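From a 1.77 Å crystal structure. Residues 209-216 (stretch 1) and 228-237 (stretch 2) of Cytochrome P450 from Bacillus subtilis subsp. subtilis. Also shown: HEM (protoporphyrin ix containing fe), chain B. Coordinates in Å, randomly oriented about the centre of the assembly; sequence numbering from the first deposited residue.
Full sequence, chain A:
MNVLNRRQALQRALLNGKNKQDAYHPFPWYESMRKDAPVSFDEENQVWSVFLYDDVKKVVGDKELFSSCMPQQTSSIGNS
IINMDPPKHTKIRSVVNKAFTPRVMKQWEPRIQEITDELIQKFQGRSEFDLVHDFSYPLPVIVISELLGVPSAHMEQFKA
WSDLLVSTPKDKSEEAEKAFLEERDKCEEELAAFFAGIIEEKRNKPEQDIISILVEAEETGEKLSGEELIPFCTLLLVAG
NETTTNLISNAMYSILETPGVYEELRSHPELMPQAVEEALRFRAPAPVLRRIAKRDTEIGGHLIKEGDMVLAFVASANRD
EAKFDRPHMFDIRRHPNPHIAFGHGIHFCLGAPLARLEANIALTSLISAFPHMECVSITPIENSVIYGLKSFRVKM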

ATOM      1  N   ASP A 209      20.737   6.683  -0.370  1.00 24.19           N
ATOM      2  CA  ASP A 209      19.631   5.831   0.000  1.00 22.12           C
ATOM      3  C   ASP A 209      19.007   6.326   1.299  1.00 23.45           C
ATOM      4  O   ASP A 209      19.566   7.174   1.985  1.00 22.64           O
ATOM      5  CB  ASP A 209      20.130   4.409   0.186  1.00 24.82           C
ATOM      6  CG  ASP A 209      21.237   4.329   1.214  1.00 26.09           C
ATOM      7  OD1 ASP A 209      20.940   4.075   2.399  1.00 28.36           O
ATOM      8  OD2 ASP A 209      22.399   4.545   0.835  1.00 29.91           O
ATOM      9  N   ILE A 210      17.847   5.775   1.629  1.00 19.44           N
ATOM     10  CA  ILE A 210      17.103   6.163   2.827  1.00 13.87           C
ATOM     11  C   ILE A 210      17.918   5.953   4.111  1.00 16.61           C
ATOM     12  O   ILE A 210      17.867   6.769   5.022  1.00 21.61           O
ATOM     13  CB  ILE A 210      15.804   5.328   2.933  1.00 16.54           C
ATOM     14  CG1 ILE A 210      14.763   5.818   1.914  1.00 22.13           C
ATOM     15  CG2 ILE A 210      15.231   5.371   4.359  1.00 18.03           C
ATOM     16  CD1 ILE A 210      13.513   4.942   1.837  1.00 22.64           C
ATOM     17  N   ILE A 211      18.642   4.841   4.182  1.00 19.06           N
ATOM     18  CA  ILE A 211      19.414   4.519   5.388  1.00 15.49           C
ATOM     19  C   ILE A 211      20.539   5.537   5.608  1.00 19.64           C
ATOM     20  O   ILE A 211      20.741   6.008   6.725  1.00 18.75           O
ATOM     21  CB  ILE A 211      19.910   3.053   5.404  1.00 18.24           C
ATOM     22  CG1 ILE A 211      18.740   2.117   5.726  1.00 17.44           C
ATOM     23  CG2 ILE A 211      21.006   2.860   6.469  1.00 19.40           C
ATOM     24  CD1 ILE A 211      19.040   0.636   5.540  1.00 21.32           C
ATOM     25  N   SER A 212      21.249   5.887   4.538  1.00 19.87           N
ATOM     26  CA  SER A 212      22.252   6.949   4.601  1.00 18.19           C
ATOM     27  C   SER A 212      21.641   8.235   5.139  1.00 20.67           C
ATOM     28  O   SER A 212      22.202   8.896   6.017  1.00 20.71           O
ATOM     29  CB  SER A 212      22.854   7.209   3.217  1.00 20.63           C
ATOM     30  OG  SER A 212      23.590   6.087   2.756  1.00 22.30           O
ATOM     31  N   ILE A 213      20.488   8.595   4.592  1.00 18.61           N
ATOM     32  CA  ILE A 213      19.810   9.825   4.980  1.00 20.99           C
ATOM     33  C   ILE A 213      19.481   9.851   6.475  1.00 21.70           C
ATOM     34  O   ILE A 213      19.694  10.855   7.145  1.00 25.19           O
ATOM     35  CB  ILE A 213      18.548  10.041   4.126  1.00 19.36           C
ATOM     36  CG1 ILE A 213      18.944  10.297   2.669  1.00 19.82           C
ATOM     37  CG2 ILE A 213      17.730  11.208   4.647  1.00 24.39           C
ATOM     38  CD1 ILE A 213      17.766  10.282   1.702  1.00 22.55           C
ATOM     39  N   LEU A 214      18.990   8.736   7.002  1.00 17.31           N
ATOM     40  CA  LEU A 214      18.561   8.685   8.393  1.00 17.90           C
ATOM     41  C   LEU A 214      19.715   8.449   9.382  1.00 22.58           C
ATOM     42  O   LEU A 214      19.528   8.585  10.591  1.00 28.49           O
ATOM     43  CB  LEU A 214      17.447   7.653   8.574  1.00 21.57           C
ATOM     44  CG  LEU A 214      16.191   8.006   7.768  1.00 21.60           C
ATOM     45  CD1 LEU A 214      15.166   6.889   7.813  1.00 17.28           C
ATOM     46  CD2 LEU A 214      15.579   9.314   8.227  1.00 21.94           C
ATOM     47  N   VAL A 215      20.906   8.115   8.884  1.00 23.03           N
ATOM     48  CA  VAL A 215      22.059   7.965   9.789  1.00 22.16           C
ATOM     49  C   VAL A 215      23.029   9.146   9.740  1.00 28.23           C
ATOM     50  O   VAL A 215      23.951   9.231  10.552  1.00 30.27           O
ATOM     51  CB  VAL A 215      22.838   6.649   9.577  1.00 26.59           C
ATOM     52  CG1 VAL A 215      21.912   5.431   9.750  1.00 26.28           C
ATOM     53  CG2 VAL A 215      23.521   6.651   8.224  1.00 24.46           C
ATOM     54  N   GLU A 216      22.825  10.064   8.799  1.00 29.65           N
ATOM     55  CA  GLU A 216      23.636  11.279   8.785  1.00 34.15           C
ATOM     56  C   GLU A 216      23.505  11.996  10.128  1.00 42.87           C
ATOM     57  O   GLU A 216      22.422  12.040  10.721  1.00 38.09           O
ATOM     58  CB  GLU A 216      23.222  12.215   7.647  1.00 37.89           C
ATOM     59  CG  GLU A 216      24.266  13.273   7.294  1.00 40.16           C
ATOM     60  CD  GLU A 216      24.492  14.286   8.405  1.00 49.55           C
ATOM     61  OE1 GLU A 216      23.499  14.749   9.008  1.00 47.76           O
ATOM     62  OE2 GLU A 216      25.667  14.623   8.677  1.00 50.40           O
TER
HETATM   63  CHA HEM B 401       0.749   4.379   6.139  1.00 13.97           C
HETATM   64  CHB HEM B 401      -1.620   2.951   2.171  1.00 12.70           C
HETATM   65  CHC HEM B 401       2.618   2.391  -0.174  1.00 12.72           C
HETATM   66  CHD HEM B 401       5.003   3.328   3.939  1.00 14.60           C
HETATM   67  C1A HEM B 401      -0.272   4.082   5.260  1.00 15.73           C
HETATM   68  C2A HEM B 401      -1.691   4.258   5.495  1.00 14.99           C
HETATM   69  C3A HEM B 401      -2.346   3.865   4.400  1.00 14.61           C
HETATM   70  C4A HEM B 401      -1.368   3.440   3.426  1.00 12.19           C
HETATM   71  CMA HEM B 401      -3.886   3.861   4.191  1.00 14.35           C
HETATM   72  CAA HEM B 401      -2.346   4.817   6.783  1.00 15.35           C
HETATM   73  CBA HEM B 401      -2.421   3.746   7.855  1.00 14.92           C
HETATM   74  CGA HEM B 401      -3.309   4.170   9.003  1.00 17.03           C
HETATM   75  O1A HEM B 401      -3.504   3.320   9.909  1.00 17.48           O
HETATM   76  O2A HEM B 401      -3.810   5.324   9.011  1.00 14.94           O
HETATM   77  C1B HEM B 401      -0.671   2.718   1.205  1.00 13.19           C
HETATM   78  C2B HEM B 401      -0.955   2.447  -0.192  1.00 11.63           C
HETATM   79  C3B HEM B 401       0.214   2.274  -0.826  1.00 11.00           C
HETATM   80  C4B HEM B 401       1.281   2.457   0.129  1.00 14.32           C
HETATM   81  CMB HEM B 401      -2.375   2.364  -0.791  1.00 14.46           C
HETATM   82  CAB HEM B 401       0.494   1.990  -2.319  1.00 14.12           C
HETATM   83  CBB HEM B 401      -0.428   2.257  -3.246  1.00 20.59           C
HETATM   84  C1C HEM B 401       3.625   2.628   0.723  1.00 16.31           C
HETATM   85  C2C HEM B 401       5.046   2.637   0.433  1.00 13.19           C
HETATM   86  C3C HEM B 401       5.690   2.899   1.578  1.00 14.14           C
HETATM   87  C4C HEM B 401       4.711   3.063   2.616  1.00 13.03           C
HETATM   88  CMC HEM B 401       5.632   2.393  -0.974  1.00 13.85           C
HETATM   89  CAC HEM B 401       7.206   3.017   1.868  1.00 15.02           C
HETATM   90  CBC HEM B 401       8.167   2.623   1.026  1.00 17.83           C
HETATM   91  C1D HEM B 401       4.091   3.668   4.912  1.00 15.43           C
HETATM   92  C2D HEM B 401       4.444   3.969   6.270  1.00 16.53           C
HETATM   93  C3D HEM B 401       3.121   4.302   6.970  1.00 13.16           C
HETATM   94  C4D HEM B 401       2.099   4.169   5.950  1.00 15.66           C
HETATM   95  CMD HEM B 401       5.863   3.961   6.870  1.00 14.74           C
HETATM   96  CAD HEM B 401       2.936   4.708   8.451  1.00 13.68           C
HETATM   97  CBD HEM B 401       2.991   6.236   8.527  1.00 16.67           C
HETATM   98  CGD HEM B 401       2.708   6.695   9.938  1.00 16.03           C
HETATM   99  O1D HEM B 401       3.016   7.878  10.249  1.00 15.71           O
HETATM  100  O2D HEM B 401       2.202   5.862  10.735  1.00 16.99           O
HETATM  101  NA  HEM B 401      -0.120   3.571   3.985  1.00 12.22           N
HETATM  102  NB  HEM B 401       0.706   2.705   1.355  1.00 15.68           N
HETATM  103  NC  HEM B 401       3.450   2.887   2.069  1.00 18.81           N
HETATM  104  ND  HEM B 401       2.722   3.804   4.760  1.00 13.15           N
HETATM  105 FE   HEM B 401       1.681   3.394   3.011  1.00 16.37          FE
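Stretch 2, residues 228-237: ELIPFCTLLL

Two helices can pack through side chains alone, provided that the projections of one find recesses between the projections of the other, and the pairing of residues 209–216 with 228–237 is a compact example. Stretch 1 is a short helix, 210–215, opened by Asp 209, whose side chain caps it: OD1 accepts from the backbone N of Ser 212 at 2.8 Å, while OD2 accepts from Ser 212 OG at 2.7 Å. Stretch 2 is helical throughout and belongs to a longer helix that extends beyond it at each end. It is kinked at Pro 231, whose ring nitrogen has no hydrogen to give to the preceding turn.

The helices run nearly antiparallel, with 153° between their N-to-C directions, so the start of stretch 2 lies beside the end of stretch 1. Their axes come no closer than 11.7 Å, a wide spacing that leaves the gap to be filled by side chains, most of them branched aliphatics, with Phe 232 and Cys 233 among them. The register follows: the CA of Leu 214 lies 7.9 Å from the CA of Leu 229, and one turn further along stretch 2 the CA of Ile 211 lies 8.2 Å from the CA of Cys 233. No hydrogen bond crosses the interface.

Leu 229 is the principal bump. It points toward stretch 1 with chi1 t and chi2 p, more of its surface is covered by the other stretch than that of any other residue here, and its forked end fits against two neighbours: CD1 meets Leu 214 CD1 at 3.7 Å, and CD2 meets Val 215 CG1 at 3.6 Å. Leu 214 answers in kind. Its CD1 enters the recess between Leu 229 and Phe 232, lying also 3.7 Å from Phe 232 CE2, so that a single methyl group serves two contacts one turn apart.

The Phe 232 ring is in turn met at its edge by Ile 210, with 4.5 Å between Ile 210 CG2 and Phe 232 CE2, a looser fit. The other branch of Ile 210 reaches further along stretch 2, its CD1 stopping 3.9 Å from Leu 236 CD1. Alongside, Cys 233 offers a small side chain, and Ile 211 lies against it, CG1 to SG at 3.8 Å.

Stretch 2 also faces the heme: Leu 236 CD2 approaches HEM CAC at 3.8 Å, and Leu 235 CD2 approaches HEM CMD at 3.7 Å. Leu 236 thus spans two surfaces, one methyl group against Ile 210 and the other against the porphyrin. The buried area is modest, 286 Å² over both sides, yet the interlocking is close.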

ATOM      1  N   GLU A 228      15.024   2.099  16.714  1.00 26.25           N
ATOM      2  CA  GLU A 228      13.915   2.745  16.020  1.00 28.27           C
ATOM      3  C   GLU A 228      14.088   2.625  14.506  1.00 22.62           C
ATOM      4  O   GLU A 228      13.118   2.446  13.770  1.00 17.20           O
ATOM      5  CB  GLU A 228      13.798   4.213  16.440  1.00 30.73           C
ATOM      6  CG  GLU A 228      13.470   4.411  17.912  1.00 32.39           C
ATOM      7  CD  GLU A 228      13.848   5.798  18.411  1.00 38.89           C
ATOM      8  OE1 GLU A 228      15.024   6.202  18.239  1.00 38.78           O
ATOM      9  OE2 GLU A 228      12.976   6.487  18.978  1.00 37.29           O
ATOM     10  N   LEU A 229      15.334   2.687  14.044  1.00 21.10           N
ATOM     11  CA  LEU A 229      15.590   2.665  12.609  1.00 19.67           C
ATOM     12  C   LEU A 229      15.307   1.307  12.005  1.00 18.23           C
ATOM     13  O   LEU A 229      14.706   1.216  10.932  1.00 16.76           O
ATOM     14  CB  LEU A 229      17.013   3.129  12.269  1.00 19.82           C
ATOM     15  CG  LEU A 229      17.357   3.274  10.777  1.00 18.75           C
ATOM     16  CD1 LEU A 229      16.356   4.188  10.025  1.00 16.79           C
ATOM     17  CD2 LEU A 229      18.784   3.784  10.581  1.00 26.69           C
ATOM     18  N   ILE A 230      15.726   0.244  12.690  1.00 18.54           N
ATOM     19  CA  ILE A 230      15.512  -1.099  12.166  1.00 19.05           C
ATOM     20  C   ILE A 230      14.037  -1.460  11.983  1.00 17.33           C
ATOM     21  O   ILE A 230      13.647  -1.903  10.899  1.00 19.65           O
ATOM     22  CB  ILE A 230      16.258  -2.166  12.990  1.00 17.88           C
ATOM     23  CG1 ILE A 230      17.763  -2.012  12.763  1.00 21.33           C
ATOM     24  CG2 ILE A 230      15.802  -3.552  12.565  1.00 22.41           C
ATOM     25  CD1 ILE A 230      18.619  -2.815  13.721  1.00 25.09           C
ATOM     26  N   PRO A 231      13.209  -1.277  13.031  1.00 18.70           N
ATOM     27  CA  PRO A 231      11.773  -1.528  12.848  1.00 20.10           C
ATOM     28  C   PRO A 231      11.165  -0.647  11.742  1.00 16.32           C
ATOM     29  O   PRO A 231      10.235  -1.079  11.057  1.00 17.09           O
ATOM     30  CB  PRO A 231      11.172  -1.139  14.205  1.00 22.37           C
ATOM     31  CG  PRO A 231      12.277  -1.304  15.180  1.00 26.21           C
ATOM     32  CD  PRO A 231      13.542  -0.974  14.440  1.00 19.27           C
ATOM     33  N   PHE A 232      11.658   0.580  11.600  1.00 17.68           N
ATOM     34  CA  PHE A 232      11.197   1.460  10.519  1.00 16.35           C
ATOM     35  C   PHE A 232      11.513   0.893   9.108  1.00 16.43           C
ATOM     36  O   PHE A 232      10.668   0.915   8.212  1.00 15.78           O
ATOM     37  CB  PHE A 232      11.762   2.883  10.673  1.00 15.61           C
ATOM     38  CG  PHE A 232      11.412   3.782   9.527  1.00 16.28           C
ATOM     39  CD1 PHE A 232      10.122   4.276   9.392  1.00 15.82           C
ATOM     40  CD2 PHE A 232      12.351   4.095   8.554  1.00 16.40           C
ATOM     41  CE1 PHE A 232       9.788   5.089   8.308  1.00 16.45           C
ATOM     42  CE2 PHE A 232      12.017   4.914   7.469  1.00 14.19           C
ATOM     43  CZ  PHE A 232      10.736   5.411   7.356  1.00 18.59           C
ATOM     44  N   CYS A 233      12.727   0.385   8.906  1.00 14.85           N
ATOM     45  CA  CYS A 233      13.072  -0.211   7.613  1.00 15.16           C
ATOM     46  C   CYS A 233      12.195  -1.415   7.268  1.00 14.70           C
ATOM     47  O   CYS A 233      11.707  -1.541   6.142  1.00 17.92           O
ATOM     48  CB  CYS A 233      14.558  -0.579   7.561  1.00 15.50           C
ATOM     49  SG  CYS A 233      15.649   0.866   7.611  1.00 21.91           S
ATOM     50  N   THR A 234      11.970  -2.279   8.249  1.00 15.18           N
ATOM     51  CA  THR A 234      11.099  -3.423   8.057  1.00 15.33           C
ATOM     52  C   THR A 234       9.670  -2.977   7.689  1.00 13.94           C
ATOM     53  O   THR A 234       9.046  -3.563   6.807  1.00 15.69           O
ATOM     54  CB  THR A 234      11.087  -4.328   9.287  1.00 19.32           C
ATOM     55  OG1 THR A 234      12.428  -4.772   9.561  1.00 19.54           O
ATOM     56  CG2 THR A 234      10.211  -5.528   9.033  1.00 19.35           C
ATOM     57  N   LEU A 235       9.178  -1.926   8.346  1.00 15.16           N
ATOM     58  CA  LEU A 235       7.842  -1.390   8.045  1.00 15.59           C
ATOM     59  C   LEU A 235       7.724  -0.971   6.589  1.00 16.70           C
ATOM     60  O   LEU A 235       6.677  -1.155   5.966  1.00 16.76           O
ATOM     61  CB  LEU A 235       7.509  -0.205   8.954  1.00 15.72           C
ATOM     62  CG  LEU A 235       6.137   0.437   8.731  1.00 13.73           C
ATOM     63  CD1 LEU A 235       5.027  -0.620   8.814  1.00 17.06           C
ATOM     64  CD2 LEU A 235       5.925   1.561   9.729  1.00 16.01           C
ATOM     65  N   LEU A 236       8.790  -0.399   6.036  1.00 13.91           N
ATOM     66  CA  LEU A 236       8.756   0.025   4.648  1.00 14.57           C
ATOM     67  C   LEU A 236       8.431  -1.135   3.702  1.00 17.14           C
ATOM     68  O   LEU A 236       7.718  -0.955   2.729  1.00 18.68           O
ATOM     69  CB  LEU A 236      10.069   0.691   4.235  1.00 16.17           C
ATOM     70  CG  LEU A 236      10.426   1.966   5.001  1.00 12.56           C
ATOM     71  CD1 LEU A 236      11.653   2.607   4.344  1.00 14.35           C
ATOM     72  CD2 LEU A 236       9.253   2.954   5.067  1.00 16.97           C
ATOM     73  N   LEU A 237       8.981  -2.316   3.980  1.00 17.45           N
ATOM     74  CA  LEU A 237       8.645  -3.509   3.214  1.00 16.12           C
ATOM     75  C   LEU A 237       7.208  -3.921   3.466  1.00 14.63           C
ATOM     76  O   LEU A 237       6.450  -4.172   2.526  1.00 17.28           O
ATOM     77  CB  LEU A 237       9.552  -4.681   3.614  1.00 15.61           C
ATOM     78  CG  LEU A 237      11.028  -4.339   3.778  1.00 19.42           C
ATOM     79  CD1 LEU A 237      11.826  -5.633   4.002  1.00 22.13           C
ATOM     80  CD2 LEU A 237      11.547  -3.579   2.589  1.00 18.05           C
TER
HETATM   81  O   HOH W   1       1.279   1.071   3.631  1.00 24.37           O